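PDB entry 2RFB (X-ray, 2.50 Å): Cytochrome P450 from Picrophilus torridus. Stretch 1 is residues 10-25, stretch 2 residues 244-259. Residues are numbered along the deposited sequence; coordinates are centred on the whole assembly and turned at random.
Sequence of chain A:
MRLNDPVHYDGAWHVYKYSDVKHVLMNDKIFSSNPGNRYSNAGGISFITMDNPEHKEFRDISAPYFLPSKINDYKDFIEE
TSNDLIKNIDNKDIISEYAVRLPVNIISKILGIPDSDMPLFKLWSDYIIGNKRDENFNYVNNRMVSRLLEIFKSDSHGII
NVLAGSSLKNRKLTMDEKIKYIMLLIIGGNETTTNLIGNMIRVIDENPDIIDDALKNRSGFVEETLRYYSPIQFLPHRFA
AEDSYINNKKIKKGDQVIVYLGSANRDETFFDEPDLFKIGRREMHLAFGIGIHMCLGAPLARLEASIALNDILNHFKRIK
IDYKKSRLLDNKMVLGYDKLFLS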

# COMPACT_ATOMS: atom_id res chain seq x y z
N ASP A 10 -2.39 25.49 7.28
CA ASP A 10 -3.51 24.60 7.61
C ASP A 10 -3.26 23.69 8.82
O ASP A 10 -3.57 22.50 8.77
CB ASP A 10 -3.94 23.77 6.40
CG ASP A 10 -4.56 24.62 5.30
OD1 ASP A 10 -5.10 24.08 4.30
OD2 ASP A 10 -4.51 25.87 5.45
N GLY A 11 -2.68 24.23 9.89
CA GLY A 11 -2.34 23.45 11.10
C GLY A 11 -1.23 22.37 11.06
O GLY A 11 -1.05 21.66 12.06
N ALA A 12 -0.49 22.24 9.95
CA ALA A 12 0.61 21.29 9.87
C ALA A 12 1.84 21.84 9.12
O ALA A 12 1.74 22.78 8.35
CB ALA A 12 0.15 19.97 9.20
N TRP A 13 2.99 21.21 9.34
CA TRP A 13 4.20 21.53 8.63
C TRP A 13 4.04 20.68 7.43
O TRP A 13 3.53 19.60 7.55
CB TRP A 13 5.46 21.13 9.40
CG TRP A 13 5.79 22.08 10.52
CD1 TRP A 13 5.50 21.92 11.85
CD2 TRP A 13 6.51 23.33 10.42
NE1 TRP A 13 5.95 23.02 12.58
CE2 TRP A 13 6.58 23.89 11.73
CE3 TRP A 13 7.09 24.03 9.36
CZ2 TRP A 13 7.20 25.10 11.99
CZ3 TRP A 13 7.70 25.26 9.62
CH2 TRP A 13 7.77 25.77 10.93
N HIS A 14 4.44 21.19 6.26
CA HIS A 14 4.57 20.32 5.08
C HIS A 14 6.03 20.14 4.68
O HIS A 14 6.80 21.13 4.64
CB HIS A 14 3.73 20.87 3.94
CG HIS A 14 2.32 21.15 4.36
ND1 HIS A 14 1.25 20.40 3.92
CD2 HIS A 14 1.82 22.04 5.25
CE1 HIS A 14 0.15 20.85 4.49
NE2 HIS A 14 0.47 21.85 5.30
N VAL A 15 6.40 18.88 4.46
CA VAL A 15 7.81 18.49 4.27
C VAL A 15 7.96 17.79 2.96
O VAL A 15 7.29 16.78 2.69
CB VAL A 15 8.29 17.58 5.41
CG1 VAL A 15 9.72 17.09 5.20
CG2 VAL A 15 8.19 18.36 6.75
N TYR A 16 8.82 18.35 2.12
CA TYR A 16 8.87 18.00 0.70
C TYR A 16 10.18 17.40 0.22
O TYR A 16 10.15 16.57 -0.67
CB TYR A 16 8.65 19.25 -0.14
CG TYR A 16 7.34 19.91 0.06
CD1 TYR A 16 7.24 21.09 0.79
CD2 TYR A 16 6.17 19.36 -0.51
CE1 TYR A 16 6.03 21.70 0.95
CE2 TYR A 16 4.93 19.98 -0.34
CZ TYR A 16 4.88 21.14 0.40
OH TYR A 16 3.68 21.80 0.59
N LYS A 17 11.30 17.89 0.73
CA LYS A 17 12.61 17.49 0.29
C LYS A 17 12.88 16.11 0.77
O LYS A 17 12.48 15.75 1.87
CB LYS A 17 13.68 18.38 0.92
CG LYS A 17 13.78 19.78 0.38
CD LYS A 17 15.02 20.43 0.98
CE LYS A 17 14.79 21.18 2.30
NZ LYS A 17 16.00 22.07 2.62
N TYR A 18 13.55 15.33 -0.07
CA TYR A 18 13.87 13.94 0.24
C TYR A 18 14.63 13.79 1.56
O TYR A 18 14.22 13.01 2.39
CB TYR A 18 14.63 13.30 -0.92
CG TYR A 18 15.00 11.83 -0.77
CD1 TYR A 18 14.41 10.88 -1.59
CD2 TYR A 18 15.99 11.41 0.13
CE1 TYR A 18 14.76 9.52 -1.48
CE2 TYR A 18 16.35 10.07 0.25
CZ TYR A 18 15.75 9.12 -0.57
OH TYR A 18 16.10 7.78 -0.44
N SER A 19 15.70 14.55 1.78
CA SER A 19 16.37 14.39 3.06
C SER A 19 15.51 14.75 4.24
O SER A 19 15.72 14.18 5.31
CB SER A 19 17.69 15.13 3.13
OG SER A 19 17.52 16.38 2.53
N ASP A 20 14.56 15.67 4.08
CA ASP A 20 13.71 16.05 5.21
C ASP A 20 12.63 15.00 5.44
O ASP A 20 12.34 14.66 6.58
CB ASP A 20 13.10 17.42 4.98
CG ASP A 20 14.11 18.51 5.03
OD1 ASP A 20 15.15 18.36 5.71
OD2 ASP A 20 13.85 19.55 4.39
N VAL A 21 12.03 14.49 4.36
CA VAL A 21 11.05 13.42 4.50
C VAL A 21 11.69 12.26 5.25
O VAL A 21 11.18 11.80 6.27
CB VAL A 21 10.42 12.98 3.14
CG1 VAL A 21 9.54 11.73 3.31
CG2 VAL A 21 9.57 14.13 2.51
N LYS A 22 12.87 11.85 4.81
CA LYS A 22 13.65 10.77 5.45
C LYS A 22 14.04 11.05 6.90
O LYS A 22 13.95 10.13 7.74
CB LYS A 22 14.91 10.53 4.66
CG LYS A 22 15.63 9.31 5.04
CD LYS A 22 16.63 9.07 3.96
CE LYS A 22 17.52 7.98 4.31
NZ LYS A 22 18.85 8.35 3.74
N HIS A 23 14.48 12.28 7.19
CA HIS A 23 14.80 12.66 8.55
C HIS A 23 13.54 12.44 9.41
O HIS A 23 13.56 11.77 10.44
CB HIS A 23 15.22 14.13 8.61
CG HIS A 23 15.42 14.63 10.00
ND1 HIS A 23 14.53 15.48 10.63
CD2 HIS A 23 16.39 14.36 10.91
CE1 HIS A 23 14.97 15.74 11.85
NE2 HIS A 23 16.09 15.08 12.05
N VAL A 24 12.42 12.98 8.95
CA VAL A 24 11.20 12.83 9.74
C VAL A 24 10.88 11.34 9.94
O VAL A 24 10.77 10.88 11.06
CB VAL A 24 9.99 13.61 9.09
CG1 VAL A 24 8.65 13.08 9.60
CG2 VAL A 24 10.15 15.11 9.33
N LEU A 25 10.75 10.56 8.88
CA LEU A 25 10.35 9.14 9.03
C LEU A 25 11.38 8.32 9.80
O LEU A 25 11.03 7.40 10.48
CB LEU A 25 10.05 8.47 7.67
CG LEU A 25 8.92 9.13 6.89
CD1 LEU A 25 8.78 8.55 5.49
CD2 LEU A 25 7.67 8.87 7.70
N SER A 244 12.10 20.28 17.99
CA SER A 244 13.29 20.01 17.18
C SER A 244 13.28 20.86 15.93
O SER A 244 12.26 21.46 15.57
CB SER A 244 13.41 18.55 16.82
OG SER A 244 12.32 18.22 16.00
N TYR A 245 14.43 20.88 15.26
CA TYR A 245 14.69 21.82 14.21
C TYR A 245 14.86 21.13 12.89
O TYR A 245 15.50 20.10 12.78
CB TYR A 245 15.95 22.61 14.54
CG TYR A 245 15.81 23.60 15.69
CD1 TYR A 245 16.02 23.20 17.02
CD2 TYR A 245 15.51 24.95 15.44
CE1 TYR A 245 15.89 24.11 18.06
CE2 TYR A 245 15.40 25.87 16.48
CZ TYR A 245 15.59 25.45 17.78
OH TYR A 245 15.51 26.40 18.82
N ILE A 246 14.24 21.68 11.87
CA ILE A 246 14.51 21.26 10.51
C ILE A 246 14.83 22.54 9.75
O ILE A 246 14.23 23.58 10.04
CB ILE A 246 13.33 20.62 9.94
CG1 ILE A 246 12.90 19.52 10.90
CG2 ILE A 246 13.62 20.12 8.47
CD1 ILE A 246 12.22 18.34 10.24
N ASN A 247 15.82 22.49 8.86
CA ASN A 247 16.19 23.69 8.12
C ASN A 247 16.04 24.92 8.99
O ASN A 247 15.40 25.89 8.61
CB ASN A 247 15.36 23.81 6.83
CG ASN A 247 15.78 25.00 5.99
OD1 ASN A 247 14.97 25.89 5.72
ND2 ASN A 247 17.06 25.05 5.64
N ASN A 248 16.59 24.83 10.21
CA ASN A 248 16.64 25.93 11.19
C ASN A 248 15.31 26.52 11.70
O ASN A 248 15.28 27.63 12.25
CB ASN A 248 17.55 27.05 10.68
CG ASN A 248 18.97 26.91 11.19
OD1 ASN A 248 19.90 26.88 10.39
ND2 ASN A 248 19.15 26.87 12.51
N LYS A 249 14.24 25.76 11.50
CA LYS A 249 12.89 26.05 11.99
C LYS A 249 12.65 25.15 13.18
O LYS A 249 12.87 23.94 13.07
CB LYS A 249 11.86 25.65 10.93
CG LYS A 249 11.96 26.37 9.58
CD LYS A 249 11.80 27.89 9.77
CE LYS A 249 10.84 28.45 8.73
NZ LYS A 249 10.22 29.72 9.25
N LYS A 250 12.15 25.73 14.27
CA LYS A 250 11.64 24.94 15.40
C LYS A 250 10.26 24.34 15.12
O LYS A 250 9.30 25.08 14.99
CB LYS A 250 11.57 25.80 16.65
CG LYS A 250 11.44 25.03 17.95
CD LYS A 250 12.06 25.87 19.08
CE LYS A 250 12.18 25.09 20.40
NZ LYS A 250 12.81 25.98 21.41
N ILE A 251 10.20 23.01 15.00
CA ILE A 251 8.95 22.25 15.01
C ILE A 251 8.62 21.96 16.47
O ILE A 251 9.32 21.17 17.11
CB ILE A 251 9.11 20.87 14.32
CG1 ILE A 251 9.95 20.98 13.03
CG2 ILE A 251 7.72 20.15 14.12
CD1 ILE A 251 9.22 21.53 11.82
N LYS A 252 7.59 22.62 17.00
CA LYS A 252 7.26 22.48 18.42
C LYS A 252 6.57 21.15 18.72
O LYS A 252 5.94 20.55 17.85
CB LYS A 252 6.38 23.63 18.90
CG LYS A 252 7.04 24.99 18.84
CD LYS A 252 6.27 26.00 19.70
CE LYS A 252 6.45 27.45 19.21
NZ LYS A 252 5.83 27.62 17.84
N LYS A 253 6.71 20.71 19.97
CA LYS A 253 5.96 19.57 20.48
C LYS A 253 4.44 19.76 20.21
O LYS A 253 3.87 20.81 20.53
CB LYS A 253 6.26 19.44 21.98
CG LYS A 253 5.68 18.22 22.66
CD LYS A 253 5.93 18.34 24.17
CE LYS A 253 5.27 17.20 24.95
NZ LYS A 253 5.34 17.54 26.44
N GLY A 254 3.82 18.75 19.60
CA GLY A 254 2.39 18.77 19.28
C GLY A 254 2.05 19.00 17.82
O GLY A 254 0.95 18.65 17.35
N ASP A 255 3.00 19.60 17.09
CA ASP A 255 2.81 20.05 15.73
C ASP A 255 2.63 18.85 14.83
O ASP A 255 3.39 17.89 14.91
CB ASP A 255 4.00 20.89 15.25
CG ASP A 255 3.93 22.33 15.72
OD1 ASP A 255 4.98 23.03 15.73
OD2 ASP A 255 2.83 22.79 16.06
N GLN A 256 1.60 18.90 14.00
CA GLN A 256 1.44 17.89 12.98
C GLN A 256 2.47 18.14 11.86
O GLN A 256 2.80 19.29 11.52
CB GLN A 256 0.03 17.93 12.42
CG GLN A 256 -0.19 16.90 11.35
CD GLN A 256 -1.61 16.90 10.83
OE1 GLN A 256 -2.45 17.68 11.29
NE2 GLN A 256 -1.89 16.03 9.88
N VAL A 257 2.96 17.05 11.30
CA VAL A 257 4.01 17.08 10.31
C VAL A 257 3.62 16.20 9.16
O VAL A 257 3.49 14.98 9.31
CB VAL A 257 5.30 16.53 10.90
CG1 VAL A 257 6.35 16.46 9.83
CG2 VAL A 257 5.80 17.48 11.98
N ILE A 258 3.37 16.82 8.01
CA ILE A 258 2.96 16.04 6.84
C ILE A 258 4.13 15.94 5.85
O ILE A 258 4.74 16.92 5.47
CB ILE A 258 1.75 16.64 6.10
CG1 ILE A 258 0.61 17.06 7.06
CG2 ILE A 258 1.27 15.67 5.01
CD1 ILE A 258 -0.72 17.56 6.32
N VAL A 259 4.37 14.74 5.39
CA VAL A 259 5.54 14.35 4.69
C VAL A 259 5.09 13.86 3.29
O VAL A 259 4.17 13.01 3.18
CB VAL A 259 6.17 13.29 5.60
CG1 VAL A 259 6.41 12.04 4.92
CG2 VAL A 259 7.37 13.85 6.38

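What joins two segments that lie more than two hundred residues apart in the chain? Strand 12-15 runs parallel to the strand ending at Val 259, and the backbones zip together. Trp 13 N donates to Gln 256 O at 2.9 Å, Ile 258 N donates to Trp 13 O at 2.8 Å, and Val 15 N donates to Ile 258 O at 2.8 Å. Trp 13 thus bonds through both its N and its O to residues that flank its partner Val 257, the pattern expected of parallel strands. Together the two stretches bury 934 Å² of surface.

Why does the Trp 13 side chain lie where it does? With chi1 at -77° (m) and chi2 at 98°, the indole reaches away from Val 257, toward strand 249-251 of the hairpin that this strand forms with 244-246. Ile 251, m at both chi angles, sets its CD1 over one face of the indole, 3.4 Å from the centroid of the five-membered ring and almost on the ring normal. At the ring's edge, Trp 13 NE1 makes a weak hydrogen bond to Asp 255 OD1 at 3.3 Å. That same oxygen, Asp 255 OD1, accepts from Lys 252 N at 2.9 Å, so one carboxylate atom ties the type II turn 252-255 to the indole. A large ring with a single polar edge suits this place: its face packs on a methyl group while its nitrogen still finds an acceptor.

What fills the space between the sheet and helix 18-25? Val 15 and Val 257 point to the same side of the sheet as Val 259, whose chi1 of 125° lies between wells. In this conformation Val 259 CG1 lies 3.5 Å from Val 21 CG1, and Val 259 CG2 lies 3.5 Å from Val 24 CG1. Val 24, with chi1 t, also places CG2 3.9 Å from Ile 246 CD1 and 4.1 Å from Val 257 CG1. Short branched side chains let the helix pack closely here. At the margin, His 23 presents its ring edge to Ile 246, with His 23 ND1 3.7 Å from Ile 246 CD1.

What happens on the other face of the sheet? Ala 12, His 14, Gln 256 and Ile 258 share it. Ile 258, chi1 m and chi2 t, extends so that its CG1 lies 3.6 Å from Ala 12 CB and its CD1 3.9 Å from His 14 CE1. The small methyl of Ala 12 fits close beside both Ile 258 and the extended Gln 256, whose CG is 3.8 Å from Ala 12 CB.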